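Local coordinates for ABC transporter, substrate binding protein (Mannopine) (Agrobacterium fabrum, PDB 5L9S), which probably serves as the periplasmic solute-binding component of an ABC transporter, capturing mannopine or a related opine for import, at residues 3-9 and 32-38; 44-48 and 59-64; 74-79 and 239-243; 103-107 and 254-258. All blocks are in the same frame, centred on the assembly; numbering follows the deposited sequence.

Contact 1: 3-9 and 32-38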
loop_
_atom_site.group_PDB
_atom_site.type_symbol
_atom_site.label_atom_id
_atom_site.label_comp_id
_atom_site.label_asym_id
_atom_site.label_seq_id
_atom_site.Cartn_x
_atom_site.Cartn_y
_atom_site.Cartn_z
ATOM N N GLN A 3 -31.518 7.127 -6.671
ATOM C CA GLN A 3 -30.077 7.312 -6.568
ATOM C C GLN A 3 -29.286 6.085 -6.188
ATOM O O GLN A 3 -29.671 5.322 -5.303
ATOM C CB GLN A 3 -29.725 8.481 -5.635
ATOM C CG GLN A 3 -29.985 9.879 -6.228
ATOM C CD GLN A 3 -30.071 9.945 -7.749
ATOM O OE1 GLN A 3 -31.160 10.111 -8.328
ATOM N NE2 GLN A 3 -28.932 9.818 -8.432
ATOM N N ARG A 4 -28.150 5.932 -6.886
ATOM C CA ARG A 4 -27.166 4.859 -6.777
ATOM C C ARG A 4 -25.751 5.355 -7.114
ATOM O O ARG A 4 -25.578 6.484 -7.596
ATOM C CB ARG A 4 -27.555 3.634 -7.633
ATOM C CG ARG A 4 -27.797 3.921 -9.110
ATOM C CD ARG A 4 -28.308 2.711 -9.866
ATOM N NE ARG A 4 -27.481 2.429 -11.039
ATOM C CZ ARG A 4 -27.098 1.214 -11.428
ATOM N NH1 ARG A 4 -27.483 0.138 -10.747
ATOM N NH2 ARG A 4 -26.333 1.066 -12.504
ATOM N N VAL A 5 -24.736 4.514 -6.777
ATOM C CA VAL A 5 -23.299 4.710 -7.032
ATOM C C VAL A 5 -22.747 3.360 -7.441
ATOM O O VAL A 5 -22.976 2.378 -6.731
ATOM C CB VAL A 5 -22.458 5.231 -5.829
ATOM C CG1 VAL A 5 -21.077 5.657 -6.294
ATOM C CG2 VAL A 5 -23.129 6.370 -5.091
ATOM N N VAL A 6 -21.966 3.315 -8.529
ATOM C CA VAL A 6 -21.326 2.075 -8.961
ATOM C C VAL A 6 -19.814 2.178 -8.724
ATOM O O VAL A 6 -19.165 3.064 -9.268
ATOM C CB VAL A 6 -21.726 1.590 -10.386
ATOM C CG1 VAL A 6 -21.720 2.703 -11.406
ATOM C CG2 VAL A 6 -20.893 0.384 -10.832
ATOM N N ILE A 7 -19.284 1.295 -7.865
ATOM C CA ILE A 7 -17.877 1.229 -7.493
ATOM C C ILE A 7 -17.281 -0.139 -7.866
ATOM O O ILE A 7 -17.917 -1.167 -7.616
ATOM C CB ILE A 7 -17.627 1.626 -5.981
ATOM C CG1 ILE A 7 -16.104 1.732 -5.646
ATOM C CG2 ILE A 7 -18.361 0.712 -4.988
ATOM C CD1 ILE A 7 -15.740 2.486 -4.371
ATOM N N ALA A 8 -16.047 -0.146 -8.436
ATOM C CA ALA A 8 -15.340 -1.383 -8.771
ATOM C C ALA A 8 -14.199 -1.643 -7.781
ATOM O O ALA A 8 -13.441 -0.731 -7.443
ATOM C CB ALA A 8 -14.819 -1.337 -10.189
ATOM N N THR A 9 -14.112 -2.896 -7.299
ATOM C CA THR A 9 -13.099 -3.378 -6.348
ATOM C C THR A 9 -12.556 -4.716 -6.888
ATOM O O THR A 9 -13.064 -5.208 -7.909
ATOM C CB THR A 9 -13.706 -3.546 -4.913
ATOM O OG1 THR A 9 -14.603 -4.658 -4.871
ATOM C CG2 THR A 9 -14.400 -2.295 -4.389
ATOM N N ILE A 32 -28.835 6.325 -0.812
ATOM C CA ILE A 32 -28.118 6.075 -2.060
ATOM C C ILE A 32 -27.583 4.637 -2.025
ATOM O O ILE A 32 -26.808 4.279 -1.124
ATOM C CB ILE A 32 -26.976 7.113 -2.274
ATOM C CG1 ILE A 32 -27.508 8.561 -2.222
ATOM C CG2 ILE A 32 -26.214 6.836 -3.573
ATOM C CD1 ILE A 32 -26.490 9.592 -1.700
ATOM N N LYS A 33 -28.007 3.826 -3.019
ATOM C CA LYS A 33 -27.619 2.425 -3.177
ATOM C C LYS A 33 -26.190 2.336 -3.724
ATOM O O LYS A 33 -25.813 3.110 -4.612
ATOM C CB LYS A 33 -28.623 1.718 -4.100
ATOM C CG LYS A 33 -28.497 0.190 -4.188
ATOM C CD LYS A 33 -29.511 -0.417 -5.186
ATOM C CE LYS A 33 -28.890 -1.516 -6.014
ATOM N NZ LYS A 33 -29.785 -1.962 -7.120
ATOM N N VAL A 34 -25.389 1.407 -3.164
ATOM C CA VAL A 34 -24.010 1.178 -3.605
ATOM C C VAL A 34 -23.961 -0.150 -4.367
ATOM O O VAL A 34 -24.144 -1.212 -3.770
ATOM C CB VAL A 34 -22.931 1.262 -2.483
ATOM C CG1 VAL A 34 -21.538 1.302 -3.085
ATOM C CG2 VAL A 34 -23.154 2.466 -1.579
ATOM N N VAL A 35 -23.744 -0.067 -5.691
ATOM C CA VAL A 35 -23.617 -1.191 -6.619
ATOM C C VAL A 35 -22.114 -1.476 -6.755
ATOM O O VAL A 35 -21.345 -0.588 -7.144
ATOM C CB VAL A 35 -24.287 -0.894 -8.003
ATOM C CG1 VAL A 35 -24.262 -2.126 -8.906
ATOM C CG2 VAL A 35 -25.718 -0.408 -7.829
ATOM N N THR A 36 -21.699 -2.706 -6.401
ATOM C CA THR A 36 -20.295 -3.133 -6.455
ATOM C C THR A 36 -20.002 -4.065 -7.621
ATOM O O THR A 36 -20.768 -4.995 -7.889
ATOM C CB THR A 36 -19.831 -3.732 -5.128
ATOM O OG1 THR A 36 -20.758 -4.731 -4.697
ATOM C CG2 THR A 36 -19.659 -2.700 -4.061
ATOM N N VAL A 37 -18.885 -3.798 -8.326
ATOM C CA VAL A 37 -18.424 -4.589 -9.469
ATOM C C VAL A 37 -17.036 -5.172 -9.142
ATOM O O VAL A 37 -16.192 -4.470 -8.587
ATOM C CB VAL A 37 -18.457 -3.775 -10.790
ATOM C CG1 VAL A 37 -18.062 -4.635 -11.978
ATOM C CG2 VAL A 37 -19.836 -3.175 -11.021
ATOM N N SER A 38 -16.827 -6.473 -9.421
ATOM C CA SER A 38 -15.552 -7.134 -9.134
ATOM C C SER A 38 -14.727 -7.422 -10.402
ATOM O O SER A 38 -15.298 -7.668 -11.477
ATOM C CB SER A 38 -15.754 -8.389 -8.285
ATOM O OG SER A 38 -15.810 -9.587 -9.045
#
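At Gln3 the backbone pairing begins: its O accepts the amide of Lys33 (O to N 3.2 Å), while its side-chain OE1 turns back to the N-terminal nitrogen of Met1. Arg4 follows with its CA-H directed at Lys33 O (CA to O 3.1 Å), and its guanidinium NH1 lies 3.5 Å from Val35 CG2, so an apolar methyl packs close to an exposed charge. Val5 bonds through both of its polar backbone atoms, N to Lys33 O at 2.8 Å and O to Val35 N at 2.8 Å, and its CG2 meets Ile32 CG2 at 3.5 Å. The two strands are parallel and linked by helix 12-30, a classic beta-alpha-beta unit of the periplasmic binding protein fold. Val6, on the opposite face from Val5, brings CG2 to within 3.7 Å of Val37 CG2, and Trp59 packs against both. Ile7 repeats this pairing, its N 2.9 Å from Val35 O and its O 2.9 Å from Val37 N; on the face of helix 12-30 its CG2 touches Val34 CG1 at 3.8 Å. Ala8 directs its CA at Val37 O (3.2 Å). Thr9 N bonds to the same Val37 O at 2.9 Å, while Thr9 OG1 pairs with the amide of Gly11.

Contact 2: 44-48 and 59-64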
loop_
_atom_site.group_PDB
_atom_site.type_symbol
_atom_site.label_atom_id
_atom_site.label_comp_id
_atom_site.label_asym_id
_atom_site.label_seq_id
_atom_site.Cartn_x
_atom_site.Cartn_y
_atom_site.Cartn_z
ATOM N N LYS A 44 -9.964 -3.901 -14.466
ATOM C CA LYS A 44 -10.609 -2.644 -14.080
ATOM C C LYS A 44 -10.063 -1.474 -14.887
ATOM O O LYS A 44 -10.848 -0.743 -15.488
ATOM C CB LYS A 44 -10.432 -2.394 -12.584
ATOM C CG LYS A 44 -11.601 -2.882 -11.741
ATOM C CD LYS A 44 -11.152 -3.509 -10.441
ATOM C CE LYS A 44 -10.483 -2.570 -9.486
ATOM N NZ LYS A 44 -9.266 -3.193 -8.904
ATOM N N ARG A 45 -8.720 -1.338 -14.948
ATOM C CA ARG A 45 -8.011 -0.302 -15.711
ATOM C C ARG A 45 -8.447 -0.337 -17.157
ATOM O O ARG A 45 -8.815 0.709 -17.702
ATOM C CB ARG A 45 -6.488 -0.492 -15.626
ATOM C CG ARG A 45 -5.909 -0.092 -14.294
ATOM C CD ARG A 45 -4.400 -0.030 -14.324
ATOM N NE ARG A 45 -3.765 -1.338 -14.142
ATOM C CZ ARG A 45 -3.305 -1.796 -12.979
ATOM N NH1 ARG A 45 -3.395 -1.056 -11.885
ATOM N NH2 ARG A 45 -2.725 -2.987 -12.911
ATOM N N ALA A 46 -8.473 -1.553 -17.758
ATOM C CA ALA A 46 -8.887 -1.779 -19.149
ATOM C C ALA A 46 -10.375 -1.529 -19.378
ATOM O O ALA A 46 -10.749 -1.068 -20.472
ATOM C CB ALA A 46 -8.516 -3.184 -19.577
ATOM N N LYS A 47 -11.225 -1.835 -18.361
ATOM C CA LYS A 47 -12.667 -1.606 -18.459
ATOM C C LYS A 47 -12.990 -0.119 -18.369
ATOM O O LYS A 47 -13.895 0.338 -19.050
ATOM C CB LYS A 47 -13.427 -2.402 -17.403
ATOM C CG LYS A 47 -14.172 -3.594 -17.966
ATOM C CD LYS A 47 -13.944 -4.851 -17.140
ATOM C CE LYS A 47 -14.620 -6.051 -17.771
ATOM N NZ LYS A 47 -13.910 -7.316 -17.442
ATOM N N VAL A 48 -12.224 0.641 -17.551
ATOM C CA VAL A 48 -12.392 2.098 -17.411
ATOM C C VAL A 48 -11.962 2.798 -18.704
ATOM O O VAL A 48 -12.712 3.620 -19.243
ATOM C CB VAL A 48 -11.698 2.685 -16.159
ATOM C CG1 VAL A 48 -11.780 4.215 -16.133
ATOM C CG2 VAL A 48 -12.306 2.107 -14.888
ATOM N N TRP A 59 -19.476 2.817 -14.714
ATOM C CA TRP A 59 -18.881 2.952 -13.385
ATOM C C TRP A 59 -18.641 4.406 -12.973
ATOM O O TRP A 59 -18.347 5.251 -13.818
ATOM C CB TRP A 59 -17.561 2.179 -13.310
ATOM C CG TRP A 59 -17.591 0.714 -13.632
ATOM C CD1 TRP A 59 -18.681 -0.065 -13.890
ATOM C CD2 TRP A 59 -16.450 -0.149 -13.714
ATOM N NE1 TRP A 59 -18.288 -1.358 -14.144
ATOM C CE2 TRP A 59 -16.926 -1.443 -14.030
ATOM C CE3 TRP A 59 -15.058 0.048 -13.543
ATOM C CZ2 TRP A 59 -16.065 -2.531 -14.205
ATOM C CZ3 TRP A 59 -14.203 -1.037 -13.692
ATOM C CH2 TRP A 59 -14.708 -2.311 -13.999
ATOM N N ASP A 60 -18.764 4.687 -11.667
ATOM C CA ASP A 60 -18.552 5.999 -11.069
ATOM C C ASP A 60 -17.187 6.058 -10.379
ATOM O O ASP A 60 -16.477 7.066 -10.472
ATOM C CB ASP A 60 -19.648 6.288 -10.026
ATOM C CG ASP A 60 -21.043 6.382 -10.594
ATOM O OD1 ASP A 60 -21.323 7.353 -11.303
ATOM O OD2 ASP A 60 -21.872 5.514 -10.274
ATOM N N LEU A 61 -16.853 4.986 -9.629
ATOM C CA LEU A 61 -15.625 4.877 -8.842
ATOM C C LEU A 61 -14.975 3.529 -9.016
ATOM O O LEU A 61 -15.658 2.550 -9.290
ATOM C CB LEU A 61 -15.922 5.080 -7.341
ATOM C CG LEU A 61 -16.510 6.402 -6.866
ATOM C CD1 LEU A 61 -17.089 6.258 -5.482
ATOM C CD2 LEU A 61 -15.488 7.517 -6.895
ATOM N N TYR A 62 -13.660 3.477 -8.825
ATOM C CA TYR A 62 -12.869 2.245 -8.804
ATOM C C TYR A 62 -11.648 2.399 -7.901
ATOM O O TYR A 62 -11.181 3.523 -7.682
ATOM C CB TYR A 62 -12.517 1.708 -10.207
ATOM C CG TYR A 62 -11.416 2.438 -10.947
ATOM C CD1 TYR A 62 -11.676 3.617 -11.638
ATOM C CD2 TYR A 62 -10.122 1.922 -10.999
ATOM C CE1 TYR A 62 -10.668 4.281 -12.349
ATOM C CE2 TYR A 62 -9.105 2.585 -11.691
ATOM C CZ TYR A 62 -9.388 3.755 -12.380
ATOM O OH TYR A 62 -8.401 4.423 -13.065
ATOM N N LEU A 63 -11.171 1.289 -7.332
ATOM C CA LEU A 63 -9.971 1.324 -6.503
ATOM C C LEU A 63 -8.761 0.907 -7.330
ATOM O O LEU A 63 -8.864 0.029 -8.180
ATOM C CB LEU A 63 -10.092 0.402 -5.267
ATOM C CG LEU A 63 -11.273 0.626 -4.317
ATOM C CD1 LEU A 63 -11.340 -0.480 -3.289
ATOM C CD2 LEU A 63 -11.188 1.975 -3.609
ATOM N N ASP A 64 -7.607 1.507 -7.060
ATOM C CA ASP A 64 -6.329 1.149 -7.689
ATOM C C ASP A 64 -5.181 1.603 -6.806
ATOM O O ASP A 64 -5.360 2.525 -6.019
ATOM C CB ASP A 64 -6.189 1.752 -9.106
ATOM C CG ASP A 64 -5.368 0.904 -10.079
ATOM O OD1 ASP A 64 -4.613 0.008 -9.609
ATOM O OD2 ASP A 64 -5.481 1.131 -11.305
#
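This is helix-on-sheet packing in one alpha/beta lobe of a periplasmic binding protein: helix 41-53 lies across one face of the central sheet, against strand 61-65 and the residues leading into it. The short axes run 10.0 Å apart at an angle of 144°. Val48 points into the interface, its CG2 sitting over the face of the Tyr62 ring in a CH-pi contact, 3.9 Å from the centroid, and also reaching Trp59 CE3 at 3.7 Å. The indole of Trp59 is further covered by aliphatic parts of two lysines, Lys47 CB at 3.6 Å from CH2 and Lys44 CG at 3.7 Å from CZ3; beyond the helix, Val6 and Ala8 of strand 4-9 touch the same indole. Leu61 points away from the helix, toward helix 247-258, so alternate strand residues serve the two faces of the sheet. Polar contacts lie toward the end of the strand segment. Lys44 NZ makes a weak hydrogen bond with Leu63 O at 3.3 Å, and Arg45 NH1 forms a salt bridge with Asp64 OD1 at 2.8 Å.

Contact 3: 74-79 and 239-243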
loop_
_atom_site.group_PDB
_atom_site.type_symbol
_atom_site.label_atom_id
_atom_site.label_comp_id
_atom_site.label_asym_id
_atom_site.label_seq_id
_atom_site.Cartn_x
_atom_site.Cartn_y
_atom_site.Cartn_z
ATOM N N HIS A 74 -3.698 7.041 -15.768
ATOM C CA HIS A 74 -4.746 7.166 -14.767
ATOM C C HIS A 74 -5.441 8.514 -14.893
ATOM O O HIS A 74 -6.664 8.547 -14.905
ATOM C CB HIS A 74 -4.157 7.006 -13.359
ATOM C CG HIS A 74 -5.180 6.984 -12.264
ATOM N ND1 HIS A 74 -5.896 5.828 -11.957
ATOM C CD2 HIS A 74 -5.592 7.980 -11.446
ATOM C CE1 HIS A 74 -6.703 6.160 -10.969
ATOM N NE2 HIS A 74 -6.560 7.438 -10.623
ATOM N N PHE A 75 -4.681 9.617 -15.018
ATOM C CA PHE A 75 -5.241 10.968 -15.142
ATOM C C PHE A 75 -6.040 11.186 -16.438
ATOM O O PHE A 75 -6.877 12.094 -16.504
ATOM C CB PHE A 75 -4.137 12.027 -15.024
ATOM C CG PHE A 75 -3.217 11.956 -13.828
ATOM C CD1 PHE A 75 -3.690 11.542 -12.586
ATOM C CD2 PHE A 75 -1.894 12.377 -13.923
ATOM C CE1 PHE A 75 -2.848 11.514 -11.480
ATOM C CE2 PHE A 75 -1.059 12.369 -12.808
ATOM C CZ PHE A 75 -1.542 11.937 -11.595
ATOM N N ALA A 76 -5.771 10.366 -17.464
ATOM C CA ALA A 76 -6.455 10.438 -18.754
ATOM C C ALA A 76 -7.856 9.844 -18.702
ATOM O O ALA A 76 -8.710 10.277 -19.470
ATOM C CB ALA A 76 -5.638 9.721 -19.818
ATOM N N ILE A 77 -8.089 8.849 -17.819
ATOM C CA ILE A 77 -9.359 8.125 -17.672
ATOM C C ILE A 77 -10.119 8.498 -16.381
ATOM O O ILE A 77 -11.234 8.021 -16.167
ATOM C CB ILE A 77 -9.143 6.583 -17.807
ATOM C CG1 ILE A 77 -8.170 6.024 -16.735
ATOM C CG2 ILE A 77 -8.677 6.230 -19.204
ATOM C CD1 ILE A 77 -8.112 4.491 -16.585
ATOM N N THR A 78 -9.518 9.338 -15.528
ATOM C CA THR A 78 -10.123 9.752 -14.257
ATOM C C THR A 78 -10.240 11.257 -14.165
ATOM O O THR A 78 -9.544 12.000 -14.879
ATOM C CB THR A 78 -9.373 9.179 -13.002
ATOM O OG1 THR A 78 -8.052 9.720 -12.904
ATOM C CG2 THR A 78 -9.353 7.650 -12.940
ATOM N N GLU A 79 -11.116 11.705 -13.261
ATOM C CA GLU A 79 -11.326 13.119 -12.997
ATOM C C GLU A 79 -10.267 13.634 -12.036
ATOM O O GLU A 79 -9.808 12.882 -11.176
ATOM C CB GLU A 79 -12.717 13.350 -12.411
ATOM C CG GLU A 79 -13.509 14.382 -13.188
ATOM C CD GLU A 79 -14.852 14.687 -12.569
ATOM O OE1 GLU A 79 -14.932 15.667 -11.792
ATOM O OE2 GLU A 79 -15.809 13.916 -12.816
ATOM N N ALA A 239 -10.721 6.325 -7.021
ATOM C CA ALA A 239 -10.698 7.240 -8.169
ATOM C C ALA A 239 -12.090 7.412 -8.783
ATOM O O ALA A 239 -12.890 6.476 -8.792
ATOM C CB ALA A 239 -9.718 6.741 -9.212
ATOM N N LEU A 240 -12.373 8.628 -9.271
ATOM C CA LEU A 240 -13.635 9.014 -9.917
ATOM C C LEU A 240 -13.458 8.928 -11.433
ATOM O O LEU A 240 -12.597 9.609 -11.984
ATOM C CB LEU A 240 -14.058 10.438 -9.475
ATOM C CG LEU A 240 -15.306 11.077 -10.134
ATOM C CD1 LEU A 240 -16.593 10.352 -9.746
ATOM C CD2 LEU A 240 -15.423 12.531 -9.736
ATOM N N VAL A 241 -14.220 8.011 -12.074
ATOM C CA VAL A 241 -14.212 7.731 -13.515
ATOM C C VAL A 241 -14.630 8.960 -14.305
ATOM O O VAL A 241 -15.636 9.602 -13.973
ATOM C CB VAL A 241 -15.061 6.485 -13.876
ATOM C CG1 VAL A 241 -15.242 6.335 -15.389
ATOM C CG2 VAL A 241 -14.455 5.220 -13.280
ATOM N N ARG A 242 -13.837 9.288 -15.348
ATOM C CA ARG A 242 -14.057 10.442 -16.212
ATOM C C ARG A 242 -15.498 10.529 -16.689
ATOM O O ARG A 242 -15.973 9.674 -17.448
ATOM C CB ARG A 242 -13.067 10.465 -17.374
ATOM C CG ARG A 242 -12.573 11.859 -17.686
ATOM C CD ARG A 242 -11.554 11.834 -18.800
ATOM N NE ARG A 242 -10.263 12.359 -18.361
ATOM C CZ ARG A 242 -9.559 13.271 -19.025
ATOM N NH1 ARG A 242 -10.006 13.755 -20.180
ATOM N NH2 ARG A 242 -8.396 13.694 -18.548
ATOM N N GLY A 243 -16.192 11.536 -16.158
ATOM C CA GLY A 243 -17.594 11.813 -16.442
ATOM C C GLY A 243 -18.519 10.724 -15.940
ATOM O O GLY A 243 -19.350 10.224 -16.692
#
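Arg242 lays its side chain along the last carbonyls of segment 74-77, which are turned outward. Its NH2 donates to Phe75 O at 3.0 Å; Ala76 O lies over one face of the guanidinium, 2.8 Å from Arg242 NE but at too poor an angle for a hydrogen bond. The Arg242 backbone joins in as well, N to Ile77 O at 3.0 Å, and Glu79 N donates to Leu240 O at 2.9 Å. These two bonds flank a single beta bridge between Thr78 and Val241, with CA atoms 4.6 Å apart, which ties Thr78 to the backbone following Leu240. Thr78 OG1 turns back to His74 O (2.7 Å), and Thr78 CG2 meets Ala239 CB at 3.9 Å. Glu79 lies alongside Leu240, OE2 to CD2 3.4 Å, while its OE1 forms a salt bridge with Arg247. Strand 224-240 is hydrogen-bonded antiparallel to strand 61-65, whose Tyr62 packs on Ile77, Thr78 and Ala239; helix 41-53 touches Ile77 and Val241, and helix 247-258 lies against Leu240.

Contact 4: 103-107 and 254-258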
loop_
_atom_site.group_PDB
_atom_site.type_symbol
_atom_site.label_atom_id
_atom_site.label_comp_id
_atom_site.label_asym_id
_atom_site.label_seq_id
_atom_site.Cartn_x
_atom_site.Cartn_y
_atom_site.Cartn_z
ATOM N N GLY A 103 -7.027 10.563 -6.806
ATOM C CA GLY A 103 -7.997 9.968 -5.898
ATOM C C GLY A 103 -7.738 10.135 -4.418
ATOM O O GLY A 103 -6.718 10.707 -4.020
ATOM N N ALA A 104 -8.687 9.626 -3.593
ATOM C CA ALA A 104 -8.640 9.694 -2.141
ATOM C C ALA A 104 -8.018 8.431 -1.605
ATOM O O ALA A 104 -8.272 7.375 -2.161
ATOM C CB ALA A 104 -10.044 9.857 -1.584
ATOM N N LYS A 105 -7.219 8.511 -0.520
ATOM C CA LYS A 105 -6.624 7.322 0.073
ATOM C C LYS A 105 -7.712 6.502 0.773
ATOM O O LYS A 105 -8.505 7.037 1.551
ATOM C CB LYS A 105 -5.503 7.673 1.067
ATOM C CG LYS A 105 -4.471 6.546 1.255
ATOM C CD LYS A 105 -3.169 6.753 0.406
ATOM C CE LYS A 105 -2.104 7.555 1.122
ATOM N NZ LYS A 105 -1.060 8.096 0.205
ATOM N N LEU A 106 -7.746 5.202 0.488
ATOM C CA LEU A 106 -8.685 4.319 1.150
ATOM C C LEU A 106 -7.956 3.735 2.346
ATOM O O LEU A 106 -8.360 3.969 3.487
ATOM C CB LEU A 106 -9.160 3.216 0.201
ATOM C CG LEU A 106 -10.190 2.288 0.772
ATOM C CD1 LEU A 106 -11.565 2.929 0.790
ATOM C CD2 LEU A 106 -10.232 1.011 -0.003
ATOM N N GLN A 107 -6.864 3.003 2.095
ATOM C CA GLN A 107 -6.081 2.350 3.143
ATOM C C GLN A 107 -4.676 2.084 2.624
ATOM O O GLN A 107 -4.492 2.004 1.409
ATOM C CB GLN A 107 -6.759 1.041 3.609
ATOM C CG GLN A 107 -7.185 0.085 2.489
ATOM C CD GLN A 107 -6.121 -0.753 1.821
ATOM O OE1 GLN A 107 -6.405 -1.380 0.797
ATOM N NE2 GLN A 107 -4.889 -0.807 2.338
ATOM N N ILE A 254 -17.206 9.167 -1.212
ATOM C CA ILE A 254 -15.803 9.450 -0.899
ATOM C C ILE A 254 -15.710 10.250 0.412
ATOM O O ILE A 254 -14.980 9.844 1.317
ATOM C CB ILE A 254 -15.085 10.164 -2.072
ATOM C CG1 ILE A 254 -14.984 9.242 -3.308
ATOM C CG2 ILE A 254 -13.689 10.654 -1.628
ATOM C CD1 ILE A 254 -14.175 9.837 -4.492
ATOM N N GLU A 255 -16.460 11.378 0.506
ATOM C CA GLU A 255 -16.529 12.265 1.676
ATOM C C GLU A 255 -16.918 11.467 2.914
ATOM O O GLU A 255 -16.317 11.673 3.977
ATOM C CB GLU A 255 -17.539 13.407 1.441
ATOM C CG GLU A 255 -17.460 14.542 2.459
ATOM C CD GLU A 255 -18.559 15.591 2.437
ATOM O OE1 GLU A 255 -19.138 15.855 1.356
ATOM O OE2 GLU A 255 -18.813 16.182 3.511
ATOM N N PHE A 256 -17.893 10.526 2.756
ATOM C CA PHE A 256 -18.368 9.636 3.822
ATOM C C PHE A 256 -17.219 8.858 4.439
ATOM O O PHE A 256 -17.157 8.754 5.651
ATOM C CB PHE A 256 -19.464 8.657 3.326
ATOM C CG PHE A 256 -20.109 7.836 4.427
ATOM C CD1 PHE A 256 -21.132 8.368 5.208
ATOM C CD2 PHE A 256 -19.679 6.543 4.698
ATOM C CE1 PHE A 256 -21.704 7.622 6.241
ATOM C CE2 PHE A 256 -20.257 5.796 5.729
ATOM C CZ PHE A 256 -21.270 6.338 6.489
ATOM N N TRP A 257 -16.335 8.304 3.602
ATOM C CA TRP A 257 -15.170 7.533 4.013
ATOM C C TRP A 257 -14.145 8.414 4.708
ATOM O O TRP A 257 -13.721 8.087 5.820
ATOM C CB TRP A 257 -14.541 6.826 2.796
ATOM C CG TRP A 257 -13.238 6.149 3.108
ATOM C CD1 TRP A 257 -11.978 6.634 2.878
ATOM C CD2 TRP A 257 -13.072 4.897 3.771
ATOM N NE1 TRP A 257 -11.040 5.768 3.375
ATOM C CE2 TRP A 257 -11.680 4.687 3.924
ATOM C CE3 TRP A 257 -13.966 3.932 4.271
ATOM C CZ2 TRP A 257 -11.158 3.526 4.511
ATOM C CZ3 TRP A 257 -13.450 2.775 4.833
ATOM C CH2 TRP A 257 -12.060 2.565 4.919
ATOM N N LEU A 258 -13.719 9.510 4.049
ATOM C CA LEU A 258 -12.685 10.389 4.605
ATOM C C LEU A 258 -13.060 11.041 5.951
ATOM O O LEU A 258 -12.191 11.214 6.821
ATOM C CB LEU A 258 -12.241 11.450 3.582
ATOM C CG LEU A 258 -11.404 10.916 2.431
ATOM C CD1 LEU A 258 -11.272 11.953 1.343
ATOM C CD2 LEU A 258 -10.009 10.369 2.922
#
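Leu106 CD1 sits over the face of the Trp257 six-membered ring, 3.8 Å from its centroid, in a CH-pi contact at the apolar centre of this interface. Nearby, the small Ala104 turns its CB toward the helix, meeting Ile254 CG2 at 3.7 Å and Leu258 CD1 at 3.8 Å. Ile254 and Leu258 are one helical turn apart, joined by the bond from Leu258 N to Ile254 O at 3.0 Å, and so reach the same methyl together. The packing sets helix 247-258 on the long strand 103-116 of the mixed sheet in this alpha/beta binding-protein fold, with short axes 9.4 Å apart and inclined at 47°. Ile238 of the adjoining strand and Trp22 of helix 12-30 enclose Leu106 and Trp257 further. Toward the polar edge, Trp257 NE1 has two carbonyls in range and makes weak hydrogen bonds to both, Lys105 O at 3.4 Å and Leu106 O at 3.2 Å. The Lys105 side chain leads away from the helix, and its NZ forms a salt bridge with Glu66.

All four contacts reach the same mixed sheet but use it differently. Contact 1 pairs two strands through regular backbone bonds and is only partly buried, whereas contacts 2 and 4 are buried helix-on-sheet packings centred on aromatic rings. Those two work from opposite faces, for Leu61 points away from the helix of contact 2 and packs on Ile254 of contact 4. Contact 3, partly buried, relies chiefly on backbone carbonyls and one arginine. Trp59 of contact 2 also packs on Val6, Ala8 and Val37 of contact 1, and Tyr62 O bonds to Ala239 N of contact 3. Contacts 3 and 4 do not touch, although strand 224-240 and helix 247-258 are consecutive elements.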